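Local atomic coordinates of 3-hexulose-6-phosphate isomerase (Methanocaldococcus jannaschii, PDB entry 1JEO), a protein that catalyses the isomerisation between 3-hexulose 6-phosphate and fructose 6-phosphate, using a SIS fold. Residues 27-32 against 129-134; 41-46 against 60-65; 52-57 against 148-153; 86-91 against 99-104; 134-139 against 143-148. All blocks are in the same frame, centred on the assembly; numbering follows the deposited sequence.

Interaction 1: residues 27-32 against 129-134; sequences KNKLDS and TIPLEV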
# COMPACT_ATOMS: atom_id res chain seq x y z
N LYS A 27 -15.35 2.58 -0.25
CA LYS A 27 -15.30 2.24 1.17
C LYS A 27 -15.09 0.73 1.29
O LYS A 27 -14.39 0.27 2.20
CB LYS A 27 -16.62 2.62 1.86
CG LYS A 27 -16.57 2.71 3.39
CD LYS A 27 -17.94 2.47 4.04
CE LYS A 27 -19.00 3.50 3.64
NZ LYS A 27 -18.65 4.88 4.05
N ASN A 28 -15.66 -0.01 0.34
CA ASN A 28 -15.56 -1.47 0.27
C ASN A 28 -14.11 -1.89 -0.00
O ASN A 28 -13.65 -2.88 0.56
CB ASN A 28 -16.50 -2.03 -0.80
CG ASN A 28 -16.40 -3.54 -0.94
OD1 ASN A 28 -15.90 -4.05 -1.95
ND2 ASN A 28 -16.84 -4.26 0.08
N LYS A 29 -13.42 -1.13 -0.85
CA LYS A 29 -12.01 -1.41 -1.19
C LYS A 29 -11.11 -1.22 0.04
O LYS A 29 -10.24 -2.05 0.30
CB LYS A 29 -11.54 -0.52 -2.35
CG LYS A 29 -12.17 -0.86 -3.70
CD LYS A 29 -11.59 -0.02 -4.81
CE LYS A 29 -12.19 -0.35 -6.17
NZ LYS A 29 -11.83 -1.72 -6.65
N LEU A 30 -11.40 -0.18 0.82
CA LEU A 30 -10.67 0.14 2.05
C LEU A 30 -10.95 -0.91 3.12
O LEU A 30 -10.03 -1.37 3.80
CB LEU A 30 -11.05 1.54 2.56
CG LEU A 30 -10.55 2.06 3.91
CD1 LEU A 30 -9.02 2.17 3.92
CD2 LEU A 30 -11.18 3.40 4.22
N ASP A 31 -12.23 -1.30 3.25
CA ASP A 31 -12.67 -2.31 4.22
C ASP A 31 -12.06 -3.68 3.91
O ASP A 31 -11.64 -4.39 4.82
CB ASP A 31 -14.20 -2.43 4.25
CG ASP A 31 -14.87 -1.26 4.97
OD1 ASP A 31 -14.20 -0.51 5.69
OD2 ASP A 31 -16.10 -1.10 4.80
N SER A 32 -11.97 -3.99 2.61
CA SER A 32 -11.40 -5.26 2.14
C SER A 32 -9.90 -5.31 2.40
O SER A 32 -9.39 -6.33 2.85
CB SER A 32 -11.70 -5.46 0.65
OG SER A 32 -11.30 -6.75 0.22
N THR A 129 -7.93 -4.43 -6.70
CA THR A 129 -7.19 -3.32 -7.30
C THR A 129 -7.73 -2.02 -6.71
O THR A 129 -8.94 -1.81 -6.65
CB THR A 129 -7.30 -3.32 -8.85
OG1 THR A 129 -6.74 -4.53 -9.36
CG2 THR A 129 -6.54 -2.14 -9.46
N ILE A 130 -6.81 -1.19 -6.21
CA ILE A 130 -7.16 0.11 -5.63
C ILE A 130 -6.51 1.22 -6.48
O ILE A 130 -5.34 1.56 -6.28
CB ILE A 130 -6.74 0.22 -4.12
CG1 ILE A 130 -7.36 -0.91 -3.29
CG2 ILE A 130 -7.17 1.59 -3.55
CD1 ILE A 130 -6.97 -0.93 -1.81
N PRO A 131 -7.25 1.77 -7.48
CA PRO A 131 -6.71 2.84 -8.33
C PRO A 131 -6.74 4.20 -7.64
O PRO A 131 -7.72 4.54 -6.97
CB PRO A 131 -7.66 2.84 -9.54
CG PRO A 131 -8.39 1.52 -9.46
CD PRO A 131 -8.57 1.35 -7.99
N LEU A 132 -5.63 4.93 -7.72
CA LEU A 132 -5.53 6.27 -7.16
C LEU A 132 -5.24 7.17 -8.36
O LEU A 132 -4.09 7.48 -8.68
CB LEU A 132 -4.42 6.37 -6.08
CG LEU A 132 -4.57 5.55 -4.79
CD1 LEU A 132 -3.33 5.69 -3.96
CD2 LEU A 132 -5.79 5.98 -3.99
N GLU A 133 -6.32 7.50 -9.06
CA GLU A 133 -6.29 8.33 -10.27
C GLU A 133 -6.12 9.80 -9.94
O GLU A 133 -7.09 10.54 -9.71
CB GLU A 133 -7.55 8.07 -11.11
CG GLU A 133 -7.67 6.62 -11.57
CD GLU A 133 -9.07 6.26 -12.01
OE1 GLU A 133 -9.95 6.11 -11.13
OE2 GLU A 133 -9.29 6.10 -13.23
N VAL A 134 -4.85 10.21 -9.90
CA VAL A 134 -4.45 11.57 -9.58
C VAL A 134 -4.08 12.41 -10.79
O VAL A 134 -3.79 11.87 -11.87
CB VAL A 134 -3.26 11.57 -8.59
CG1 VAL A 134 -3.73 11.07 -7.24
CG2 VAL A 134 -2.12 10.70 -9.12
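K29 on helix 27-32 and I130 at the end of an outer strand bring the two backbones to within 6.7 Å, measured between the CA atoms of K29 and I130. The strand is the last of the five-stranded parallel sheet of the SIS fold; it is outermost within this chain, and helix 24-39 packs beside it. K29 starts from a CB directed at the strand and runs out nearly straight until a final turn (chi4 -68°) swings the amine onto the backbone. There K29 NZ gives a hydrogen bond of 2.9 Å to T129 O, approaching almost straight on at a C=O...N angle of 171°. A lysine suits this place because its long methylene chain spans the gap while its charged end reaches a carbonyl on the sheet edge. An alanine here removes the amine and most of the chain, and would probably leave T129 O without this partner and a gap beside P131. The methylenes pack as well: K29 CE is 4.4 Å from P131 CD, and K29 CB lies 4.3 Å from I130 CG1. I130 is buried and also rests on L33, farther along helix 24-39, as befits a branched apolar side chain at the rim of the sheet. Its outermost methyl returns to the helix backbone, where I130 CD1 sits 4.0 Å from K29 O.

Interaction 2: residues 41-46 against 60-65; sequences KKIFIF and MRLMHL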
# COMPACT_ATOMS: atom_id res chain seq x y z
N LYS A 41 -1.46 -14.06 7.86
CA LYS A 41 -0.47 -14.58 8.79
C LYS A 41 0.73 -13.62 8.72
O LYS A 41 1.14 -13.05 9.73
CB LYS A 41 -0.06 -16.01 8.40
CG LYS A 41 0.71 -16.79 9.46
CD LYS A 41 -0.17 -17.23 10.62
CE LYS A 41 0.63 -17.98 11.68
NZ LYS A 41 -0.20 -18.40 12.84
N LYS A 42 1.26 -13.43 7.51
CA LYS A 42 2.38 -12.52 7.26
C LYS A 42 1.99 -11.59 6.10
O LYS A 42 1.24 -11.99 5.21
CB LYS A 42 3.69 -13.27 6.91
CG LYS A 42 4.10 -14.39 7.88
CD LYS A 42 5.53 -14.90 7.68
CE LYS A 42 5.79 -15.53 6.31
NZ LYS A 42 5.04 -16.77 6.02
N ILE A 43 2.44 -10.34 6.16
CA ILE A 43 2.13 -9.34 5.13
C ILE A 43 3.40 -8.92 4.39
O ILE A 43 4.39 -8.53 5.02
CB ILE A 43 1.42 -8.09 5.74
CG1 ILE A 43 0.16 -8.53 6.51
CG2 ILE A 43 0.99 -7.11 4.63
CD1 ILE A 43 -0.22 -7.62 7.63
N PHE A 44 3.36 -9.01 3.06
CA PHE A 44 4.49 -8.66 2.21
C PHE A 44 4.21 -7.44 1.34
O PHE A 44 3.16 -7.36 0.70
CB PHE A 44 4.87 -9.84 1.30
CG PHE A 44 5.44 -11.02 2.03
CD1 PHE A 44 4.61 -11.90 2.75
CD2 PHE A 44 6.82 -11.27 1.99
CE1 PHE A 44 5.14 -13.03 3.41
CE2 PHE A 44 7.37 -12.40 2.65
CZ PHE A 44 6.53 -13.28 3.36
N ILE A 45 5.13 -6.48 1.35
CA ILE A 45 4.98 -5.27 0.56
C ILE A 45 6.13 -5.18 -0.46
O ILE A 45 7.26 -5.54 -0.14
CB ILE A 45 5.04 -3.96 1.44
CG1 ILE A 45 4.26 -4.11 2.76
CG2 ILE A 45 4.56 -2.74 0.63
CD1 ILE A 45 2.77 -4.24 2.66
N PHE A 46 5.82 -4.71 -1.67
CA PHE A 46 6.83 -4.54 -2.72
C PHE A 46 6.49 -3.38 -3.65
O PHE A 46 5.32 -3.09 -3.93
CB PHE A 46 7.07 -5.82 -3.54
CG PHE A 46 8.25 -5.74 -4.49
CD1 PHE A 46 9.57 -5.53 -4.00
CD2 PHE A 46 8.06 -5.82 -5.88
CE1 PHE A 46 10.67 -5.41 -4.88
CE2 PHE A 46 9.16 -5.69 -6.78
CZ PHE A 46 10.47 -5.49 -6.28
N MET A 60 6.90 -0.59 7.58
CA MET A 60 7.44 -0.25 8.90
C MET A 60 6.31 0.04 9.88
O MET A 60 6.32 -0.46 11.01
CB MET A 60 8.36 0.97 8.79
CG MET A 60 9.02 1.37 10.11
SD MET A 60 10.02 2.84 9.99
CE MET A 60 11.53 2.12 9.36
N ARG A 61 5.31 0.80 9.42
CA ARG A 61 4.17 1.17 10.26
C ARG A 61 3.28 -0.03 10.64
O ARG A 61 2.79 -0.09 11.77
CB ARG A 61 3.39 2.32 9.62
CG ARG A 61 2.62 3.20 10.60
CD ARG A 61 3.45 3.89 11.67
NE ARG A 61 3.73 5.29 11.37
CZ ARG A 61 4.82 5.95 11.75
NH1 ARG A 61 5.75 5.33 12.46
NH2 ARG A 61 4.98 7.22 11.42
N LEU A 62 3.15 -1.01 9.75
CA LEU A 62 2.36 -2.23 10.02
C LEU A 62 3.05 -3.06 11.10
O LEU A 62 2.40 -3.67 11.95
CB LEU A 62 2.19 -3.08 8.76
CG LEU A 62 1.10 -2.71 7.77
CD1 LEU A 62 1.16 -3.70 6.61
CD2 LEU A 62 -0.29 -2.75 8.43
N MET A 63 4.39 -3.02 11.07
CA MET A 63 5.23 -3.71 12.04
C MET A 63 5.05 -3.04 13.41
O MET A 63 4.92 -3.73 14.42
CB MET A 63 6.69 -3.65 11.57
CG MET A 63 7.73 -4.32 12.46
SD MET A 63 8.34 -3.27 13.80
CE MET A 63 7.94 -4.33 15.08
N HIS A 64 4.98 -1.70 13.41
CA HIS A 64 4.80 -0.90 14.63
C HIS A 64 3.50 -1.25 15.37
O HIS A 64 3.44 -1.17 16.60
CB HIS A 64 4.79 0.59 14.31
CG HIS A 64 6.13 1.15 13.93
ND1 HIS A 64 7.32 0.55 14.27
CD2 HIS A 64 6.46 2.28 13.26
CE1 HIS A 64 8.32 1.28 13.83
NE2 HIS A 64 7.83 2.34 13.21
N LEU A 65 2.49 -1.67 14.60
CA LEU A 65 1.19 -2.05 15.14
C LEU A 65 1.10 -3.52 15.59
O LEU A 65 0.07 -3.93 16.13
CB LEU A 65 0.07 -1.74 14.14
CG LEU A 65 -0.14 -0.29 13.68
CD1 LEU A 65 -1.40 -0.22 12.85
CD2 LEU A 65 -0.24 0.67 14.86
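L62 reaches from its helix toward strand 43-46, where I43 and I45 meet it. Its CB already points at the strand, but the backbones stay well apart, with the CA atoms of L62 and I43 at 8.6 Å, and neither CB nor CG is close enough to touch. CD1 closes the distance. It lies anti to CA (chi2 179°), so the branch carries straight on from CB and becomes the leading atom of the side chain. L62 CD1 meets I43 CG2 at 3.9 Å, and the end methyl of the same isoleucine, I43 CD1, stands 4.3 Å from L62 CD1. The next inward-facing residue on the strand adds a third methyl, with I45 CD1 4.3 Å from L62 CD1. One leucine methyl thus meets three methyls of two isoleucines, and the I43 and L62 side chains cross at about a right angle. I43 holds CG2 opposite its backbone N, and both of its branches touch L62: CG2 directly, the other through CD1. The residue types fit: beta-branched isoleucines favour extended backbone and give the sheet a broad apolar face, whereas leucine, flexible and long, suits a helix that must reach across. All three residues are buried. The contact lies inside the beta-alpha-beta unit formed by strand 43-46, helix 49-64 and strand 69-71. I43 and I45 also pack on I87 of the adjoining strand 85-89, and L62 touches I158 of helix 144-164.

Interaction 3: residues 52-57 against 148-153; sequences GYIGRC and ETALIF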
# COMPACT_ATOMS: atom_id res chain seq x y z
N GLY A 52 8.53 2.09 -4.05
CA GLY A 52 9.07 1.15 -3.07
C GLY A 52 9.42 1.78 -1.73
O GLY A 52 9.26 1.14 -0.69
N TYR A 53 9.89 3.03 -1.77
CA TYR A 53 10.25 3.77 -0.56
C TYR A 53 8.99 4.11 0.23
O TYR A 53 8.99 4.04 1.46
CB TYR A 53 11.05 5.04 -0.91
CG TYR A 53 12.36 4.76 -1.61
CD1 TYR A 53 12.79 5.57 -2.69
CD2 TYR A 53 13.18 3.67 -1.23
CE1 TYR A 53 14.00 5.29 -3.39
CE2 TYR A 53 14.39 3.39 -1.91
CZ TYR A 53 14.78 4.19 -2.99
OH TYR A 53 15.94 3.89 -3.66
N ILE A 54 7.92 4.41 -0.50
CA ILE A 54 6.61 4.71 0.08
C ILE A 54 6.08 3.39 0.66
O ILE A 54 5.48 3.37 1.75
CB ILE A 54 5.64 5.33 -1.02
CG1 ILE A 54 5.72 6.87 -0.99
CG2 ILE A 54 4.17 4.94 -0.80
CD1 ILE A 54 7.05 7.48 -1.33
N GLY A 55 6.37 2.29 -0.04
CA GLY A 55 5.97 0.95 0.39
C GLY A 55 6.62 0.56 1.70
O GLY A 55 5.97 -0.02 2.57
N ARG A 56 7.89 0.94 1.85
CA ARG A 56 8.67 0.68 3.06
C ARG A 56 8.10 1.47 4.26
O ARG A 56 8.09 0.96 5.39
CB ARG A 56 10.15 1.02 2.85
CG ARG A 56 10.94 0.01 2.04
CD ARG A 56 12.37 0.48 1.80
NE ARG A 56 13.19 -0.45 1.03
CZ ARG A 56 13.26 -0.49 -0.30
NH1 ARG A 56 12.53 0.35 -1.04
NH2 ARG A 56 14.07 -1.35 -0.90
N CYS A 57 7.59 2.67 4.00
CA CYS A 57 6.99 3.52 5.05
C CYS A 57 5.76 2.84 5.66
O CYS A 57 5.55 2.90 6.87
CB CYS A 57 6.59 4.88 4.49
SG CYS A 57 7.94 5.95 4.01
N GLU A 148 2.92 10.55 -3.63
CA GLU A 148 2.52 11.46 -2.55
C GLU A 148 1.15 11.06 -1.98
O GLU A 148 0.99 10.95 -0.76
CB GLU A 148 2.40 12.90 -3.07
CG GLU A 148 3.71 13.55 -3.50
CD GLU A 148 3.49 14.87 -4.24
OE1 GLU A 148 2.33 15.21 -4.56
OE2 GLU A 148 4.49 15.56 -4.52
N THR A 149 0.20 10.81 -2.88
CA THR A 149 -1.17 10.43 -2.53
C THR A 149 -1.22 9.03 -1.93
O THR A 149 -1.99 8.80 -0.99
CB THR A 149 -2.09 10.53 -3.76
OG1 THR A 149 -1.94 11.82 -4.36
CG2 THR A 149 -3.56 10.35 -3.38
N ALA A 150 -0.38 8.12 -2.43
CA ALA A 150 -0.29 6.75 -1.94
C ALA A 150 0.23 6.70 -0.52
O ALA A 150 -0.29 5.95 0.29
CB ALA A 150 0.57 5.87 -2.87
N LEU A 151 1.21 7.56 -0.20
CA LEU A 151 1.78 7.63 1.16
C LEU A 151 0.69 8.09 2.13
O LEU A 151 0.50 7.47 3.18
CB LEU A 151 2.97 8.60 1.24
CG LEU A 151 3.63 8.82 2.62
CD1 LEU A 151 4.24 7.53 3.15
CD2 LEU A 151 4.70 9.91 2.53
N ILE A 152 -0.04 9.13 1.73
CA ILE A 152 -1.13 9.68 2.54
C ILE A 152 -2.25 8.65 2.72
O ILE A 152 -2.70 8.44 3.85
CB ILE A 152 -1.61 11.06 1.99
CG1 ILE A 152 -0.47 12.07 2.18
CG2 ILE A 152 -2.87 11.55 2.73
CD1 ILE A 152 -0.61 13.38 1.45
N PHE A 153 -2.60 7.93 1.65
CA PHE A 153 -3.63 6.88 1.68
C PHE A 153 -3.23 5.77 2.65
O PHE A 153 -4.03 5.35 3.48
CB PHE A 153 -3.86 6.29 0.27
CG PHE A 153 -4.77 5.07 0.24
CD1 PHE A 153 -6.15 5.19 0.55
CD2 PHE A 153 -4.24 3.80 -0.06
CE1 PHE A 153 -6.98 4.04 0.57
CE2 PHE A 153 -5.07 2.64 -0.04
CZ PHE A 153 -6.44 2.76 0.28
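I54 lies across the flank of L151, the two side chains meeting at about a right angle, with I54 CG1 3.9 Å from L151 CB. They join two helices, 49-64 and 144-164, that run side by side in the SIS fold: the short segments are nearly parallel, at 10°, with axes 9.7 Å apart. The other branch of I54 comes up against the partner helix, its CG2 lying 4.0 Å from L151 N and 4.3 Å from A150 CB. With chi1 at -93°, well off a staggered value, I54 has both branches against the other helix. A150 suits the position because a lone methyl leaves room for this branch, while the broader isoleucine spans from one helix to the other. L151, with CG opposite its backbone N (chi1 178°), also extends a methyl toward C57, one turn beyond I54 on its own helix, a slim residue that tolerates its approach. I54 is also close to E147, probably the proton acceptor of the reaction, and to S51, a probable substrate-binding residue, so this seam runs beside the likely active site. At its outer margin L151 CD1 lies 3.8 Å from C57 CB and 4.1 Å from C57 SG.

Interaction 4: residues 86-91 against 99-104; sequences LILISG and LTVAKK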
# COMPACT_ATOMS: atom_id res chain seq x y z
N LEU A 86 0.10 -10.18 -0.16
CA LEU A 86 1.07 -9.38 -0.90
C LEU A 86 0.40 -8.10 -1.38
O LEU A 86 -0.68 -8.13 -1.97
CB LEU A 86 1.64 -10.15 -2.11
CG LEU A 86 2.61 -9.40 -3.03
CD1 LEU A 86 3.95 -9.10 -2.35
CD2 LEU A 86 2.84 -10.19 -4.30
N ILE A 87 1.04 -6.97 -1.08
CA ILE A 87 0.54 -5.66 -1.49
C ILE A 87 1.59 -5.07 -2.44
O ILE A 87 2.77 -4.95 -2.09
CB ILE A 87 0.28 -4.72 -0.27
CG1 ILE A 87 -0.84 -5.30 0.61
CG2 ILE A 87 -0.10 -3.30 -0.73
CD1 ILE A 87 -1.01 -4.64 1.98
N LEU A 88 1.16 -4.75 -3.65
CA LEU A 88 2.02 -4.18 -4.68
C LEU A 88 1.67 -2.73 -4.95
O LEU A 88 0.50 -2.38 -5.03
CB LEU A 88 1.93 -5.00 -5.98
CG LEU A 88 2.40 -6.46 -5.88
CD1 LEU A 88 2.04 -7.23 -7.11
CD2 LEU A 88 3.90 -6.55 -5.62
N ILE A 89 2.70 -1.88 -4.99
CA ILE A 89 2.53 -0.45 -5.24
C ILE A 89 3.30 -0.11 -6.50
O ILE A 89 4.52 -0.28 -6.55
CB ILE A 89 3.02 0.41 -4.02
CG1 ILE A 89 2.22 0.03 -2.76
CG2 ILE A 89 2.83 1.92 -4.28
CD1 ILE A 89 2.90 0.36 -1.47
N SER A 90 2.58 0.33 -7.53
CA SER A 90 3.17 0.69 -8.82
C SER A 90 2.36 1.76 -9.53
O SER A 90 1.15 1.65 -9.65
CB SER A 90 3.28 -0.55 -9.71
OG SER A 90 3.85 -0.23 -10.97
N GLY A 91 3.05 2.78 -10.05
CA GLY A 91 2.41 3.87 -10.77
C GLY A 91 1.70 3.45 -12.05
O GLY A 91 0.48 3.54 -12.14
N LEU A 99 5.91 -7.34 -11.78
CA LEU A 99 5.20 -8.44 -12.46
C LEU A 99 5.79 -9.81 -12.12
O LEU A 99 5.05 -10.78 -11.98
CB LEU A 99 5.19 -8.22 -13.97
CG LEU A 99 4.27 -7.13 -14.51
CD1 LEU A 99 4.56 -6.86 -15.97
CD2 LEU A 99 2.84 -7.57 -14.33
N THR A 100 7.11 -9.85 -11.94
CA THR A 100 7.86 -11.06 -11.58
C THR A 100 7.41 -11.55 -10.19
O THR A 100 7.11 -12.73 -10.01
CB THR A 100 9.40 -10.77 -11.58
OG1 THR A 100 9.82 -10.46 -12.92
CG2 THR A 100 10.21 -11.96 -11.08
N VAL A 101 7.32 -10.61 -9.25
CA VAL A 101 6.90 -10.88 -7.87
C VAL A 101 5.42 -11.28 -7.84
O VAL A 101 5.05 -12.20 -7.11
CB VAL A 101 7.21 -9.64 -6.95
CG1 VAL A 101 6.64 -9.82 -5.54
CG2 VAL A 101 8.72 -9.45 -6.86
N ALA A 102 4.60 -10.64 -8.69
CA ALA A 102 3.17 -10.93 -8.80
C ALA A 102 2.91 -12.35 -9.33
O ALA A 102 2.06 -13.06 -8.80
CB ALA A 102 2.49 -9.92 -9.70
N LYS A 103 3.69 -12.76 -10.33
CA LYS A 103 3.61 -14.08 -10.96
C LYS A 103 3.96 -15.21 -9.99
O LYS A 103 3.27 -16.23 -9.94
CB LYS A 103 4.54 -14.18 -12.17
CG LYS A 103 4.04 -13.49 -13.42
CD LYS A 103 5.11 -13.46 -14.51
CE LYS A 103 4.65 -12.67 -15.72
NZ LYS A 103 5.71 -12.57 -16.76
N LYS A 104 5.00 -14.99 -9.19
CA LYS A 104 5.46 -15.97 -8.21
C LYS A 104 4.51 -16.14 -7.02
O LYS A 104 4.33 -17.25 -6.52
CB LYS A 104 6.88 -15.66 -7.75
CG LYS A 104 7.92 -16.09 -8.77
CD LYS A 104 9.33 -15.93 -8.24
CE LYS A 104 10.34 -16.69 -9.07
NZ LYS A 104 10.24 -18.17 -8.91
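Strand 86-89 and helix 99-104 run in nearly opposite directions, 160° apart, with their axes 10.1 Å from each other; L88 and A102 have the nearest CA atoms, at 8.0 Å. Two leucines on one face of the strand bridge that distance. L86 places CG opposite its backbone N (chi1 176°), which sends its CD2 out to V101 CG1 at 4.0 Å. The same methyl comes within 4.1 Å of V101 O, and the two side chains lie at a slant to each other. L88 instead sets CG opposite its carbonyl carbon (chi1 -62°), and its branches divide the work: L88 CD2 is 4.3 Å from V101 CG1, while L88 CD1 meets A102 CB at 3.8 Å. The single methyl of A102 lets the long leucine come in close to the helix, and V101 presents CG1 to both leucines. The strand and helix are the first two elements of the beta-alpha-beta unit completed by strand 112-115, and the antiparallel course is that of a chain leaving the sheet and returning along its face. I87 and I89 turn to the other face, where they meet F58 and S51 of helix 49-64. Beyond the strand end, S90 and G91 belong to the probable substrate-binding loop. In the crystal a citrate, probably from the crystallisation liquor, is held there by hydrogen bonds to G91 N and S90 OG.

Interaction 5: residues 134-139 against 143-148; sequences VKKSKY and GTTFEE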
# COMPACT_ATOMS: atom_id res chain seq x y z
N VAL A 134 -4.85 10.21 -9.90
CA VAL A 134 -4.45 11.57 -9.58
C VAL A 134 -4.08 12.41 -10.79
O VAL A 134 -3.79 11.87 -11.87
CB VAL A 134 -3.26 11.57 -8.59
CG1 VAL A 134 -3.73 11.07 -7.24
CG2 VAL A 134 -2.12 10.70 -9.12
N LYS A 135 -4.06 13.72 -10.59
CA LYS A 135 -3.72 14.68 -11.63
C LYS A 135 -2.20 14.89 -11.70
O LYS A 135 -1.55 15.09 -10.67
CB LYS A 135 -4.43 16.02 -11.36
CG LYS A 135 -4.76 16.85 -12.60
CD LYS A 135 -5.94 16.27 -13.37
CE LYS A 135 -6.27 17.10 -14.60
NZ LYS A 135 -7.42 16.54 -15.36
N LYS A 136 -1.66 14.75 -12.91
CA LYS A 136 -0.23 14.92 -13.18
C LYS A 136 -0.01 16.34 -13.72
O LYS A 136 -0.96 16.99 -14.16
CB LYS A 136 0.24 13.92 -14.24
CG LYS A 136 0.40 12.48 -13.78
CD LYS A 136 0.82 11.57 -14.94
CE LYS A 136 2.23 11.88 -15.47
NZ LYS A 136 2.65 10.94 -16.55
N SER A 137 1.25 16.77 -13.73
CA SER A 137 1.61 18.10 -14.22
C SER A 137 3.00 18.08 -14.85
O SER A 137 3.75 17.12 -14.69
CB SER A 137 1.59 19.10 -13.06
OG SER A 137 1.41 20.41 -13.55
N LYS A 138 3.35 19.17 -15.53
CA LYS A 138 4.65 19.33 -16.19
C LYS A 138 5.79 19.35 -15.16
O LYS A 138 6.85 18.77 -15.38
CB LYS A 138 4.66 20.62 -17.01
CG LYS A 138 5.87 20.82 -17.92
CD LYS A 138 5.80 22.17 -18.60
CE LYS A 138 6.96 22.35 -19.57
NZ LYS A 138 6.93 23.71 -20.18
N TYR A 139 5.53 20.00 -14.03
CA TYR A 139 6.53 20.13 -12.96
C TYR A 139 6.37 19.15 -11.79
O TYR A 139 7.10 19.21 -10.80
CB TYR A 139 6.65 21.59 -12.52
CG TYR A 139 7.10 22.49 -13.66
CD1 TYR A 139 6.27 23.51 -14.16
CD2 TYR A 139 8.34 22.28 -14.30
CE1 TYR A 139 6.66 24.31 -15.28
CE2 TYR A 139 8.75 23.06 -15.41
CZ TYR A 139 7.91 24.07 -15.89
OH TYR A 139 8.31 24.82 -16.97
N GLY A 143 5.40 9.45 -11.67
CA GLY A 143 4.46 9.04 -10.65
C GLY A 143 4.51 9.90 -9.40
O GLY A 143 3.96 9.49 -8.39
N THR A 144 5.14 11.09 -9.48
CA THR A 144 5.28 12.03 -8.35
C THR A 144 4.02 12.21 -7.50
O THR A 144 4.06 11.97 -6.30
CB THR A 144 5.78 13.43 -8.82
OG1 THR A 144 7.04 13.28 -9.49
CG2 THR A 144 5.97 14.39 -7.65
N THR A 145 2.91 12.57 -8.14
CA THR A 145 1.65 12.79 -7.44
C THR A 145 1.02 11.52 -6.89
O THR A 145 0.38 11.56 -5.84
CB THR A 145 0.64 13.60 -8.28
OG1 THR A 145 0.46 12.97 -9.55
CG2 THR A 145 1.13 15.02 -8.47
N PHE A 146 1.23 10.39 -7.58
CA PHE A 146 0.72 9.09 -7.13
C PHE A 146 1.45 8.67 -5.85
O PHE A 146 0.81 8.23 -4.91
CB PHE A 146 0.88 8.01 -8.24
CG PHE A 146 0.71 6.59 -7.74
CD1 PHE A 146 -0.54 6.11 -7.31
CD2 PHE A 146 1.84 5.74 -7.61
CE1 PHE A 146 -0.67 4.81 -6.74
CE2 PHE A 146 1.73 4.44 -7.05
CZ PHE A 146 0.47 3.97 -6.62
N GLU A 147 2.78 8.80 -5.83
CA GLU A 147 3.60 8.45 -4.67
C GLU A 147 3.23 9.27 -3.43
O GLU A 147 3.15 8.72 -2.33
CB GLU A 147 5.09 8.59 -4.99
CG GLU A 147 5.61 7.56 -6.00
CD GLU A 147 6.47 8.17 -7.10
OE1 GLU A 147 6.88 9.34 -6.97
OE2 GLU A 147 6.74 7.48 -8.10
N GLU A 148 2.92 10.55 -3.63
CA GLU A 148 2.52 11.46 -2.55
C GLU A 148 1.15 11.06 -1.98
O GLU A 148 0.99 10.95 -0.76
CB GLU A 148 2.40 12.90 -3.07
CG GLU A 148 3.71 13.55 -3.50
CD GLU A 148 3.49 14.87 -4.24
OE1 GLU A 148 2.33 15.21 -4.56
OE2 GLU A 148 4.49 15.56 -4.52
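T145 and V134 lie side by side and point past each other in opposite directions, with V134 CG2 3.5 Å from T145 OG1. Here the loop that follows the last strand of the SIS fold folds back over the first turn of helix 144-164. The threonine hydroxyl sits between its own backbone N and carbonyl carbon (chi1 53°), which turns it toward the loop, where T145 OG1 is 3.1 Å from K135 O. T145 CG2 approaches the same carbonyl, at 3.5 Å from K135 O, so a small side chain with one polar and one apolar branch suits this buried spot. V134 CG2 continues over the helix backbone, 3.7 Å from F146 N and 4.1 Å from F146 CB; a compact valine fits against so close a main chain. K135 and K136 lie at the exposed margin of the contact, where long charged chains can reach solvent. One step further out, G143 occupies the N-cap position, and its carbonyl accepts the hydrogen bond from E147 N. A CB on G143 would clash with E147 OE2 as that side chain lies here, consistent with a glycine at this position. E147, probably the proton acceptor, forms a salt bridge with R50 through OE1. The F146 ring, by contrast, turns away from the loop toward the probable substrate site, where F146 CE2 packs against G91 N.

Interactions 2 and 4 lie in series on neighbouring strands of the one parallel sheet, about 15 Å apart between centres, each inside its own beta-alpha-beta unit. Both are nested within the long loop closed by interaction 1, at the far edge of that sheet. Interaction 3 crosses interactions 1 and 2 in chain order and encloses interactions 4 and 5 in its loop; it shares helix 49-64 with interaction 2 and helix 144-164 with interaction 5. Interaction 5 begins at V134, where interaction 1 ends. F146 touches I89, S90 and G91, linking interactions 4 and 5 across about 21 Å between centres. This is consistent with the probable substrate loop and proton acceptor, distant in sequence, meeting at one site.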